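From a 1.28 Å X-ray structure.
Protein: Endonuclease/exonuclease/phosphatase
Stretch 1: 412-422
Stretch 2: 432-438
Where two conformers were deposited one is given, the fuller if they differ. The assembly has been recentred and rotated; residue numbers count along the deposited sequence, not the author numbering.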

# COMPACT_ATOMS: atom_id res chain seq x y z
N ALA A 412 25.21 -0.50 16.57
CA ALA A 412 25.30 -1.87 16.08
C ALA A 412 24.56 -2.78 17.03
O ALA A 412 24.57 -2.57 18.24
CB ALA A 412 26.75 -2.29 15.95
N LEU A 413 23.90 -3.80 16.48
CA LEU A 413 23.24 -4.80 17.31
C LEU A 413 24.29 -5.68 17.97
O LEU A 413 25.06 -6.35 17.28
CB LEU A 413 22.30 -5.65 16.46
CG LEU A 413 21.19 -4.90 15.72
CD1 LEU A 413 20.43 -5.84 14.79
CD2 LEU A 413 20.24 -4.24 16.71
N PRO A 414 24.33 -5.68 19.31
CA PRO A 414 25.26 -6.55 20.04
C PRO A 414 24.76 -7.99 20.02
O PRO A 414 23.57 -8.22 19.85
CB PRO A 414 25.20 -6.00 21.47
CG PRO A 414 23.82 -5.44 21.58
CD PRO A 414 23.50 -4.87 20.22
N PRO A 415 25.68 -8.96 20.19
CA PRO A 415 25.27 -10.37 20.24
C PRO A 415 24.29 -10.62 21.39
O PRO A 415 24.51 -10.12 22.49
CB PRO A 415 26.59 -11.10 20.50
CG PRO A 415 27.64 -10.19 19.95
CD PRO A 415 27.14 -8.80 20.23
N GLY A 416 23.23 -11.36 21.11
CA GLY A 416 22.24 -11.67 22.13
C GLY A 416 21.17 -10.61 22.31
O GLY A 416 20.35 -10.70 23.22
N ALA A 417 21.18 -9.60 21.44
CA ALA A 417 20.17 -8.56 21.49
C ALA A 417 18.77 -9.11 21.22
O ALA A 417 18.61 -10.14 20.57
CB ALA A 417 20.50 -7.44 20.51
N ARG A 418 17.76 -8.42 21.73
CA ARG A 418 16.39 -8.82 21.46
C ARG A 418 15.50 -7.59 21.32
O ARG A 418 15.83 -6.51 21.81
CB ARG A 418 15.86 -9.73 22.57
CG ARG A 418 15.91 -9.10 23.94
CD ARG A 418 16.30 -10.12 24.99
NE ARG A 418 17.60 -10.72 24.71
CZ ARG A 418 17.91 -11.98 25.00
NH1 ARG A 418 17.00 -12.78 25.55
NH2 ARG A 418 19.11 -12.45 24.73
N LEU A 419 14.38 -7.77 20.63
CA LEU A 419 13.42 -6.71 20.42
C LEU A 419 12.12 -7.10 21.11
O LEU A 419 11.61 -8.21 20.91
CB LEU A 419 13.18 -6.49 18.93
CG LEU A 419 12.15 -5.43 18.55
CD1 LEU A 419 12.59 -4.07 19.07
CD2 LEU A 419 11.93 -5.38 17.04
N GLU A 420 11.60 -6.19 21.93
CA GLU A 420 10.35 -6.37 22.63
C GLU A 420 9.32 -5.38 22.09
O GLU A 420 9.65 -4.22 21.83
CB GLU A 420 10.55 -6.15 24.14
CG GLU A 420 9.29 -6.31 24.99
CD GLU A 420 9.55 -6.22 26.48
OE1 GLU A 420 10.67 -5.84 26.89
OE2 GLU A 420 8.62 -6.52 27.26
N ALA A 421 8.09 -5.84 21.90
CA ALA A 421 6.98 -4.95 21.58
C ALA A 421 5.87 -5.19 22.59
O ALA A 421 5.46 -6.33 22.81
CB ALA A 421 6.48 -5.19 20.17
N CYS A 422 5.38 -4.11 23.18
CA CYS A 422 4.36 -4.18 24.21
C CYS A 422 3.15 -3.32 23.88
O CYS A 422 3.26 -2.31 23.18
CB CYS A 422 4.91 -3.70 25.55
SG CYS A 422 6.22 -4.69 26.23
N ALA A 432 0.31 -6.48 27.30
CA ALA A 432 0.86 -7.59 26.53
C ALA A 432 2.31 -7.29 26.20
O ALA A 432 2.69 -6.14 26.05
CB ALA A 432 0.07 -7.78 25.24
N SER A 433 3.11 -8.35 26.08
CA SER A 433 4.51 -8.22 25.73
C SER A 433 4.94 -9.40 24.87
O SER A 433 4.54 -10.54 25.12
CB SER A 433 5.38 -8.16 26.98
OG SER A 433 6.76 -8.16 26.66
N ARG A 434 5.75 -9.12 23.86
CA ARG A 434 6.30 -10.14 22.98
C ARG A 434 7.76 -9.78 22.74
O ARG A 434 8.07 -8.62 22.44
CB ARG A 434 5.50 -10.13 21.67
CG ARG A 434 5.94 -11.09 20.63
CD ARG A 434 4.97 -11.11 19.46
NE ARG A 434 3.73 -11.80 19.78
CZ ARG A 434 2.57 -11.21 20.09
NH1 ARG A 434 2.47 -9.88 20.11
NH2 ARG A 434 1.51 -11.95 20.36
N THR A 435 8.65 -10.77 22.85
CA THR A 435 10.07 -10.53 22.67
C THR A 435 10.66 -11.59 21.74
O THR A 435 10.29 -12.77 21.81
CB THR A 435 10.83 -10.57 24.02
OG1 THR A 435 10.19 -9.67 24.94
CG2 THR A 435 12.29 -10.16 23.84
N GLU A 436 11.57 -11.16 20.86
CA GLU A 436 12.25 -12.07 19.95
C GLU A 436 13.73 -11.69 19.89
O GLU A 436 14.08 -10.52 19.73
CB GLU A 436 11.65 -11.97 18.54
CG GLU A 436 10.17 -12.37 18.46
CD GLU A 436 9.55 -12.12 17.10
OE1 GLU A 436 10.29 -12.13 16.10
OE2 GLU A 436 8.31 -11.90 17.05
N THR A 437 14.62 -12.68 20.04
CA THR A 437 16.04 -12.42 19.85
C THR A 437 16.33 -12.15 18.39
O THR A 437 15.58 -12.55 17.51
CB THR A 437 16.92 -13.59 20.33
OG1 THR A 437 16.40 -14.82 19.81
CG2 THR A 437 16.94 -13.66 21.85
N LEU A 438 17.43 -11.44 18.13
CA LEU A 438 17.82 -11.09 16.77
C LEU A 438 18.93 -12.01 16.27
O LEU A 438 19.27 -13.02 16.91
CB LEU A 438 18.33 -9.65 16.72
CG LEU A 438 17.53 -8.60 17.48
CD1 LEU A 438 18.26 -7.27 17.48
CD2 LEU A 438 16.14 -8.44 16.88
O HOH W 1 20.23 -12.02 19.57
O HOH W 2 12.19 -8.27 26.88

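Strands 418-422 and 432-437 run antiparallel, their axes 165° apart and 4.6 Å at closest approach. Two hydrogen-bonded pairs set the register. Leu-419 N donates to Glu-436 O (2.9 Å) and Glu-436 N returns to Leu-419 O (3.0 Å); Ala-421 N donates to Arg-434 O (2.8 Å) and Arg-434 N to Ala-421 O (3.0 Å). Between these rungs lies the non-hydrogen-bonded pair Glu-420/Thr-435, where the chains draw closer (CA to CA 4.2 Å) and CA-H...O contacts fill in, such as Glu-420 CA to Arg-434 O at 3.2 Å. A further backbone hydrogen bond runs from Leu-438 N to Ala-417 O (3.0 Å), and water 1 donates to both Ala-417 O (2.7 Å) and Leu-438 O (3.0 Å). Just before it, a type II turn from Pro-414 to Ala-417 is closed by Ala-417 N to Pro-414 O (3.2 Å); Gly-416 takes phi/psi 86/6, where a CB would jam against the preceding carbonyl.

Arg-418, Glu-420, Cys-422, Ser-433, Thr-435 and Thr-437 share one face. Here the extended Glu-420 (chi1 and chi2 both t) reaches diagonally to Ser-433, whose OG donates to Glu-420 OE2 at 2.6 Å. Water 2 lies 2.9 Å from Glu-420 OE1, a weak bond, and 3.1 Å from Thr-435 OG1. Arg-418 curls back on its own turn, NH2 donating to Gly-416 O at 2.6 Å; Thr-437 CG2 covers one face of its guanidinium, 3.7 Å from Arg-418 CZ.

Leu-419, Ala-421, Arg-434 and Glu-436 occupy the other face, with Leu-419 and Ala-421 buried. Leu-438 contributes most covered area, 94 of 611 Å² in total: its CD1 meets Leu-413 CD2 (3.7 Å) and Ala-417 CB (3.8 Å), while its CD2 lies 4.1 Å from Leu-419 CB. Branched leucine thus serves several apolar neighbours at once.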